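Local coordinates for protein imidazolonepropionase (Unidentified, PDB 2Q09) that hydrolyses the ring carbon-nitrogen bond of imidazolone-5-propanoate to give N-formimidoyl-L-glutamate, the third step of histidine degradation, at residues 62-67 / 373-378; 68-73 / 313-318. All blocks are in the same frame, centred on the assembly; numbering follows the deposited sequence.

Interaction 1 (62-67 / 373-378); sequences KLVTPG and ADFLVW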
ATOM      1  N   LYS A  62     -18.950 -20.757   1.385  1.00 27.39           N
ATOM      2  CA  LYS A  62     -17.881 -20.052   0.665  1.00 26.33           C
ATOM      3  C   LYS A  62     -16.877 -19.438   1.631  1.00 24.38           C
ATOM      4  O   LYS A  62     -17.226 -18.963   2.713  1.00 22.78           O
ATOM      5  CB  LYS A  62     -18.419 -18.908  -0.201  1.00 28.19           C
ATOM      6  CG  LYS A  62     -19.570 -19.227  -1.127  1.00 32.69           C
ATOM      7  CD  LYS A  62     -19.158 -19.951  -2.389  1.00 35.15           C
ATOM      8  CE  LYS A  62     -20.193 -19.692  -3.486  1.00 36.26           C
ATOM      9  NZ  LYS A  62     -21.582 -19.917  -3.017  1.00 35.91           N
ATOM     10  N   LEU A  63     -15.624 -19.421   1.203  1.00 24.47           N
ATOM     11  CA  LEU A  63     -14.537 -18.853   1.984  1.00 23.01           C
ATOM     12  C   LEU A  63     -14.691 -17.333   2.122  1.00 22.83           C
ATOM     13  O   LEU A  63     -15.020 -16.642   1.152  1.00 23.05           O
ATOM     14  CB  LEU A  63     -13.216 -19.148   1.278  1.00 22.56           C
ATOM     15  CG  LEU A  63     -11.982 -18.367   1.724  1.00 22.43           C
ATOM     16  CD1 LEU A  63     -11.525 -18.853   3.103  1.00 23.28           C
ATOM     17  CD2 LEU A  63     -10.862 -18.577   0.680  1.00 21.54           C
ATOM     18  N   VAL A  64     -14.444 -16.814   3.321  1.00 23.14           N
ATOM     19  CA  VAL A  64     -14.507 -15.375   3.537  1.00 23.64           C
ATOM     20  C   VAL A  64     -13.195 -14.932   4.176  1.00 23.80           C
ATOM     21  O   VAL A  64     -12.641 -15.627   5.023  1.00 23.51           O
ATOM     22  CB  VAL A  64     -15.709 -14.978   4.431  1.00 24.61           C
ATOM     23  CG1 VAL A  64     -15.616 -15.667   5.786  1.00 25.71           C
ATOM     24  CG2 VAL A  64     -15.746 -13.475   4.610  1.00 23.81           C
ATOM     25  N   THR A  65     -12.694 -13.782   3.750  1.00 22.97           N
ATOM     26  CA  THR A  65     -11.437 -13.254   4.272  1.00 21.15           C
ATOM     27  C   THR A  65     -11.585 -11.747   4.459  1.00 20.33           C
ATOM     28  O   THR A  65     -12.535 -11.139   3.990  1.00 22.33           O
ATOM     29  CB  THR A  65     -10.261 -13.438   3.284  1.00 20.39           C
ATOM     30  OG1 THR A  65     -10.438 -12.549   2.175  1.00 21.07           O
ATOM     31  CG2 THR A  65     -10.216 -14.864   2.759  1.00 18.98           C
ATOM     32  N   PRO A  66     -10.634 -11.126   5.158  1.00 19.42           N
ATOM     33  CA  PRO A  66     -10.700  -9.673   5.355  1.00 20.64           C
ATOM     34  C   PRO A  66     -10.448  -9.066   3.969  1.00 20.84           C
ATOM     35  O   PRO A  66      -9.939  -9.767   3.079  1.00 20.88           O
ATOM     36  CB  PRO A  66      -9.518  -9.386   6.263  1.00 19.78           C
ATOM     37  CG  PRO A  66      -9.357 -10.658   7.048  1.00 19.86           C
ATOM     38  CD  PRO A  66      -9.554 -11.716   5.964  1.00 20.48           C
ATOM     39  N   GLY A  67     -10.827  -7.805   3.765  1.00 20.43           N
ATOM     40  CA  GLY A  67     -10.594  -7.182   2.474  1.00 21.15           C
ATOM     41  C   GLY A  67      -9.096  -7.012   2.313  1.00 20.40           C
ATOM     42  O   GLY A  67      -8.399  -6.806   3.306  1.00 21.90           O
ATOM     43  N   ALA A 373     -16.214  -3.826   9.101  1.00 24.62           N
ATOM     44  CA  ALA A 373     -16.731  -4.903   8.269  1.00 24.35           C
ATOM     45  C   ALA A 373     -16.261  -4.826   6.817  1.00 23.94           C
ATOM     46  O   ALA A 373     -17.060  -4.571   5.909  1.00 23.68           O
ATOM     47  CB  ALA A 373     -18.261  -4.920   8.325  1.00 26.53           C
ATOM     48  N   ASP A 374     -14.965  -5.044   6.621  1.00 24.63           N
ATOM     49  CA  ASP A 374     -14.360  -5.040   5.291  1.00 24.41           C
ATOM     50  C   ASP A 374     -13.947  -6.483   5.045  1.00 23.64           C
ATOM     51  O   ASP A 374     -12.902  -6.927   5.527  1.00 25.96           O
ATOM     52  CB  ASP A 374     -13.128  -4.127   5.263  1.00 24.16           C
ATOM     53  CG  ASP A 374     -13.488  -2.656   5.248  1.00 26.35           C
ATOM     54  OD1 ASP A 374     -14.672  -2.326   5.485  1.00 26.05           O
ATOM     55  OD2 ASP A 374     -12.581  -1.828   5.001  1.00 25.86           O
ATOM     56  N   PHE A 375     -14.773  -7.225   4.317  1.00 23.35           N
ATOM     57  CA  PHE A 375     -14.453  -8.617   4.056  1.00 22.80           C
ATOM     58  C   PHE A 375     -14.859  -9.053   2.661  1.00 23.38           C
ATOM     59  O   PHE A 375     -15.601  -8.346   1.960  1.00 22.68           O
ATOM     60  CB  PHE A 375     -15.094  -9.517   5.123  1.00 23.09           C
ATOM     61  CG  PHE A 375     -16.584  -9.386   5.228  1.00 24.24           C
ATOM     62  CD1 PHE A 375     -17.429 -10.123   4.405  1.00 23.97           C
ATOM     63  CD2 PHE A 375     -17.146  -8.530   6.168  1.00 23.42           C
ATOM     64  CE1 PHE A 375     -18.816 -10.022   4.527  1.00 24.15           C
ATOM     65  CE2 PHE A 375     -18.528  -8.418   6.303  1.00 24.02           C
ATOM     66  CZ  PHE A 375     -19.367  -9.162   5.478  1.00 25.08           C
ATOM     67  N   LEU A 376     -14.380 -10.228   2.264  1.00 22.00           N
ATOM     68  CA  LEU A 376     -14.640 -10.743   0.931  1.00 21.67           C
ATOM     69  C   LEU A 376     -15.113 -12.190   0.932  1.00 21.86           C
ATOM     70  O   LEU A 376     -14.603 -13.013   1.693  1.00 21.85           O
ATOM     71  CB  LEU A 376     -13.353 -10.676   0.106  1.00 22.10           C
ATOM     72  CG  LEU A 376     -12.519  -9.396   0.196  1.00 21.15           C
ATOM     73  CD1 LEU A 376     -11.161  -9.625  -0.447  1.00 20.51           C
ATOM     74  CD2 LEU A 376     -13.273  -8.248  -0.492  1.00 20.16           C
ATOM     75  N   VAL A 377     -16.066 -12.498   0.061  1.00 22.91           N
ATOM     76  CA  VAL A 377     -16.562 -13.861  -0.079  1.00 24.82           C
ATOM     77  C   VAL A 377     -16.055 -14.324  -1.438  1.00 23.18           C
ATOM     78  O   VAL A 377     -16.396 -13.737  -2.469  1.00 24.40           O
ATOM     79  CB  VAL A 377     -18.093 -13.927  -0.072  1.00 25.02           C
ATOM     80  CG1 VAL A 377     -18.546 -15.364  -0.335  1.00 25.50           C
ATOM     81  CG2 VAL A 377     -18.630 -13.449   1.268  1.00 24.75           C
ATOM     82  N   TRP A 378     -15.232 -15.370  -1.439  1.00 24.11           N
ATOM     83  CA  TRP A 378     -14.650 -15.876  -2.677  1.00 23.43           C
ATOM     84  C   TRP A 378     -15.312 -17.131  -3.209  1.00 25.22           C
ATOM     85  O   TRP A 378     -16.045 -17.810  -2.492  1.00 26.18           O
ATOM     86  CB  TRP A 378     -13.177 -16.194  -2.472  1.00 22.19           C
ATOM     87  CG  TRP A 378     -12.361 -15.061  -1.954  1.00 21.23           C
ATOM     88  CD1 TRP A 378     -12.158 -14.717  -0.645  1.00 21.14           C
ATOM     89  CD2 TRP A 378     -11.583 -14.152  -2.734  1.00 20.90           C
ATOM     90  NE1 TRP A 378     -11.294 -13.651  -0.564  1.00 19.87           N
ATOM     91  CE2 TRP A 378     -10.925 -13.283  -1.833  1.00 21.28           C
ATOM     92  CE3 TRP A 378     -11.381 -13.984  -4.114  1.00 21.18           C
ATOM     93  CZ2 TRP A 378     -10.062 -12.268  -2.268  1.00 18.78           C
ATOM     94  CZ3 TRP A 378     -10.519 -12.973  -4.549  1.00 20.61           C
ATOM     95  CH2 TRP A 378      -9.873 -12.127  -3.623  1.00 20.75           C
TER
HETATM   96  O   HOH W   1     -15.301 -20.316  -1.608  1.00 23.70           O

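Interaction 2 (68-73 / 313-318); sequences LIDCHT and AVSSDI. With FE (Fe (III) ion), chain B.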
ATOM      1  N   LEU A  68      -8.587  -7.079   1.090  1.00 20.28           N
ATOM      2  CA  LEU A  68      -7.148  -6.939   0.892  1.00 20.91           C
ATOM      3  C   LEU A  68      -6.733  -5.472   1.000  1.00 21.84           C
ATOM      4  O   LEU A  68      -7.529  -4.559   0.743  1.00 20.40           O
ATOM      5  CB  LEU A  68      -6.732  -7.518  -0.463  1.00 19.15           C
ATOM      6  CG  LEU A  68      -7.218  -8.945  -0.760  1.00 22.05           C
ATOM      7  CD1 LEU A  68      -6.597  -9.419  -2.066  1.00 19.98           C
ATOM      8  CD2 LEU A  68      -6.861  -9.893   0.387  1.00 19.49           C
ATOM      9  N   ILE A  69      -5.484  -5.264   1.398  1.00 20.49           N
ATOM     10  CA  ILE A  69      -4.941  -3.927   1.567  1.00 21.29           C
ATOM     11  C   ILE A  69      -3.622  -3.761   0.808  1.00 21.20           C
ATOM     12  O   ILE A  69      -2.699  -4.554   1.006  1.00 22.20           O
ATOM     13  CB  ILE A  69      -4.701  -3.662   3.071  1.00 20.17           C
ATOM     14  CG1 ILE A  69      -6.014  -3.874   3.836  1.00 20.36           C
ATOM     15  CG2 ILE A  69      -4.166  -2.253   3.301  1.00 19.83           C
ATOM     16  CD1 ILE A  69      -5.868  -3.811   5.348  1.00 21.49           C
ATOM     17  N   ASP A  70      -3.546  -2.729  -0.034  1.00 21.32           N
ATOM     18  CA  ASP A  70      -2.343  -2.413  -0.824  1.00 20.98           C
ATOM     19  C   ASP A  70      -1.803  -1.134  -0.182  1.00 21.46           C
ATOM     20  O   ASP A  70      -2.261  -0.030  -0.487  1.00 21.62           O
ATOM     21  CB  ASP A  70      -2.731  -2.160  -2.288  1.00 22.90           C
ATOM     22  CG  ASP A  70      -1.565  -2.320  -3.244  1.00 21.61           C
ATOM     23  OD1 ASP A  70      -1.801  -2.182  -4.461  1.00 24.48           O
ATOM     24  OD2 ASP A  70      -0.429  -2.585  -2.792  1.00 24.60           O
ATOM     25  N   CYS A  71      -0.827  -1.289   0.704  1.00 19.34           N
ATOM     26  CA  CYS A  71      -0.290  -0.171   1.472  1.00 20.23           C
ATOM     27  C   CYS A  71       0.819   0.691   0.882  1.00 21.27           C
ATOM     28  O   CYS A  71       1.385   1.517   1.598  1.00 21.82           O
ATOM     29  CB  CYS A  71       0.167  -0.685   2.844  1.00 19.13           C
ATOM     30  SG  CYS A  71       1.585  -1.862   2.797  1.00 23.40           S
ATOM     31  N   HIS A  72       1.123   0.524  -0.401  1.00 20.81           N
ATOM     32  CA  HIS A  72       2.181   1.313  -1.015  1.00 22.66           C
ATOM     33  C   HIS A  72       1.986   1.461  -2.518  1.00 23.66           C
ATOM     34  O   HIS A  72       2.398   0.596  -3.289  1.00 23.73           O
ATOM     35  CB  HIS A  72       3.536   0.656  -0.724  1.00 21.12           C
ATOM     36  CG  HIS A  72       4.714   1.401  -1.282  1.00 22.33           C
ATOM     37  ND1 HIS A  72       5.810   1.732  -0.517  1.00 20.11           N
ATOM     38  CD2 HIS A  72       4.984   1.843  -2.533  1.00 22.66           C
ATOM     39  CE1 HIS A  72       6.705   2.346  -1.270  1.00 20.02           C
ATOM     40  NE2 HIS A  72       6.228   2.425  -2.499  1.00 22.51           N
ATOM     41  N   THR A  73       1.329   2.539  -2.940  1.00 21.79           N
ATOM     42  CA  THR A  73       1.158   2.758  -4.371  1.00 21.39           C
ATOM     43  C   THR A  73       1.364   4.207  -4.782  1.00 21.81           C
ATOM     44  O   THR A  73       1.296   5.117  -3.952  1.00 20.06           O
ATOM     45  CB  THR A  73      -0.238   2.319  -4.892  1.00 22.10           C
ATOM     46  OG1 THR A  73      -1.167   3.408  -4.783  1.00 22.26           O
ATOM     47  CG2 THR A  73      -0.767   1.133  -4.093  1.00 19.89           C
ATOM     48  N   ALA A 313       4.898  -6.694   5.173  1.00 20.47           N
ATOM     49  CA  ALA A 313       3.732  -6.432   4.352  1.00 20.22           C
ATOM     50  C   ALA A 313       4.182  -6.615   2.905  1.00 19.77           C
ATOM     51  O   ALA A 313       5.380  -6.573   2.616  1.00 19.98           O
ATOM     52  CB  ALA A 313       3.229  -4.999   4.575  1.00 20.90           C
ATOM     53  N   VAL A 314       3.227  -6.841   2.013  1.00 17.11           N
ATOM     54  CA  VAL A 314       3.525  -6.995   0.594  1.00 19.09           C
ATOM     55  C   VAL A 314       2.630  -6.003  -0.143  1.00 18.95           C
ATOM     56  O   VAL A 314       1.432  -5.914   0.154  1.00 18.51           O
ATOM     57  CB  VAL A 314       3.209  -8.418   0.090  1.00 17.40           C
ATOM     58  CG1 VAL A 314       3.339  -8.466  -1.431  1.00 18.10           C
ATOM     59  CG2 VAL A 314       4.169  -9.426   0.720  1.00 17.09           C
ATOM     60  N   SER A 315       3.201  -5.260  -1.091  1.00 18.11           N
ATOM     61  CA  SER A 315       2.429  -4.269  -1.834  1.00 19.27           C
ATOM     62  C   SER A 315       2.847  -4.222  -3.305  1.00 19.24           C
ATOM     63  O   SER A 315       3.940  -4.656  -3.653  1.00 18.01           O
ATOM     64  CB  SER A 315       2.605  -2.889  -1.191  1.00 19.02           C
ATOM     65  OG  SER A 315       1.786  -1.926  -1.845  1.00 20.39           O
ATOM     66  N   SER A 316       1.978  -3.671  -4.148  1.00 19.93           N
ATOM     67  CA  SER A 316       2.216  -3.580  -5.589  1.00 22.69           C
ATOM     68  C   SER A 316       3.174  -2.475  -6.041  1.00 23.31           C
ATOM     69  O   SER A 316       3.791  -2.577  -7.110  1.00 21.91           O
ATOM     70  CB  SER A 316       0.882  -3.383  -6.314  1.00 22.92           C
ATOM     71  OG  SER A 316       0.319  -2.118  -5.975  1.00 25.59           O
ATOM     72  N   ASP A 317       3.298  -1.428  -5.227  1.00 21.94           N
ATOM     73  CA  ASP A 317       4.154  -0.288  -5.559  1.00 23.13           C
ATOM     74  C   ASP A 317       3.794   0.258  -6.941  1.00 21.83           C
ATOM     75  O   ASP A 317       4.655   0.770  -7.654  1.00 22.55           O
ATOM     76  CB  ASP A 317       5.642  -0.679  -5.522  1.00 23.05           C
ATOM     77  CG  ASP A 317       6.571   0.523  -5.674  1.00 25.07           C
ATOM     78  OD1 ASP A 317       6.193   1.619  -5.203  1.00 26.65           O
ATOM     79  OD2 ASP A 317       7.682   0.374  -6.241  1.00 22.65           O
ATOM     80  N   ILE A 318       2.521   0.154  -7.313  1.00 21.82           N
ATOM     81  CA  ILE A 318       2.070   0.643  -8.624  1.00 22.89           C
ATOM     82  C   ILE A 318       2.650   2.019  -8.935  1.00 22.61           C
ATOM     83  O   ILE A 318       2.388   2.979  -8.211  1.00 20.32           O
ATOM     84  CB  ILE A 318       0.533   0.781  -8.703  1.00 22.06           C
ATOM     85  CG1 ILE A 318      -0.133  -0.582  -8.541  1.00 24.94           C
ATOM     86  CG2 ILE A 318       0.130   1.410 -10.057  1.00 22.86           C
ATOM     87  CD1 ILE A 318      -1.655  -0.501  -8.456  1.00 23.90           C
TER
HETATM   88 FE    FE B 500       7.132   3.457  -4.196  1.00 31.04          FE
HETATM   89  O   HOH W   2      -0.196  -4.037   1.118  1.00 20.13           O
HETATM   90  O   HOH W   3       8.975   2.504  -5.481  1.00 26.67           O

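Interaction 1 (62-67 / 373-378)
Strands 63-66 and 375-378 run antiparallel, their axes 154° apart, with Thr-65 and Leu-376 as a hydrogen-bonded pair flanked by the non-hydrogen-bonded pairs Val-64 with Val-377 and Pro-66 with Phe-375. Thr-65 gives its N to Leu-376 O and takes Leu-376 N on its own O at 2.7 Å. Trp-378 N reaches Leu-63 O, and a water joins Leu-63 N to Trp-378 O. At the other end Gly-67 N bonds to Asp-374 O at 2.9 Å.

One side-chain bond reinforces this ladder. The indole of Trp-378 offers NE1 edge-on to Thr-65 OG1, 3.1 Å away and in the ring plane, with a nearly straight N-H (172°). OG1 sits between the backbone N and carbonyl carbon of Thr-65 (chi1 71°), from where it also donates to Pro-66 O. The Thr-65 and Trp-378 side chains cross at about a right angle, with Thr-65 CG2 3.7 Å from Trp-378 NE1. An alanine in place of Thr-65 would probably leave the indole N-H of Trp-378 without its acceptor and open a gap at the ring edge where the hydroxyl and methyl lay.

This pairing, together with strands 12-14 and 395-400, belongs to the small beta domain that accompanies the barrel in many amidohydrolases, built from both ends of the chain. On the face opposite Thr-65 and Leu-376, Val-64 CG2 lies 3.8 Å from Phe-375 CD1, and the Phe-375 ring meets Trp-9 edge-to-face. Leu-376 lays CG 3.7 Å from Gly-67 CA. The carboxylate of Asp-374 turns to a salt bridge with Arg-168.

Interaction 2 (68-73 / 313-318)
Asp-70 and the serine pair Ser-315 and Ser-316 join strand 63-73 to the chain that leaves strand 312-314. From CB, the Asp-70 side chain extends with CG anti to the backbone N (chi1 -159°), which carries the carboxylate across to the other segment. Asp-70 CG comes within 3.3 Å of Ser-316 OG, and the two oxygens then divide the partners. Asp-70 OD1 receives Ser-316 OG at 2.6 Å through its syn lone pair. Asp-70 OD2 takes Ser-316 N at 3.0 Å, also on its syn side and almost straight (171°), as well as a very short bond from Ser-315 OG. Three bonds thus fix the rotation of this buried carboxylate and hold the turn at Ser-315 and Ser-316, immediately before the metal ligand Asp-317. Ser-315 OG also lies 2.9 Å from His-72 N, so the same hydroxyl touches both neighbours of Cys-71.

Nearer the start of segment 68-73, a water bridges Ile-69 O, Cys-71 N and Val-314 O, while Cys-71 SG packs on Ala-313 CB.

At the metal, His-72 and Asp-317 run alongside each other to the iron, the imidazole turned 80° from the carboxylate plane. His-72 NE2 binds the iron at 2.2 Å and Asp-317 OD1 binds it at 2.3 Å. Asp-317 OD2 stays off the metal and accepts a bond from the metal-bound water at 2.6 Å. On the far side of the imidazole, ND1 is hydrogen-bonded to Asp-264, which would orient the ring and probably strengthen it as a donor to the metal. His-74 and His-242 are further protein ligands of the mononuclear iron site, where His-72 and His-74 form the HxH motif of the amidohydrolase TIM barrel.

In the fold
Both contacts use the long strand 63-73, and they meet where Leu-376 CD1 packs 3.9 Å from Leu-68 N. Both are buried, but the centre of interaction 2 lies about 3 Å from the centre of the chain and that of interaction 1 about 19 Å, the two centres being about 18 Å apart. The first part of the strand, within 62-67, pairs with a C-terminal strand through a regular backbone ladder and largely apolar side chains. The second half enters the barrel, where 68-73 meets 313-318 through carboxylate, hydroxyls, water and iron rather than a ladder. One strand therefore links the accessory beta domain to the catalytic centre.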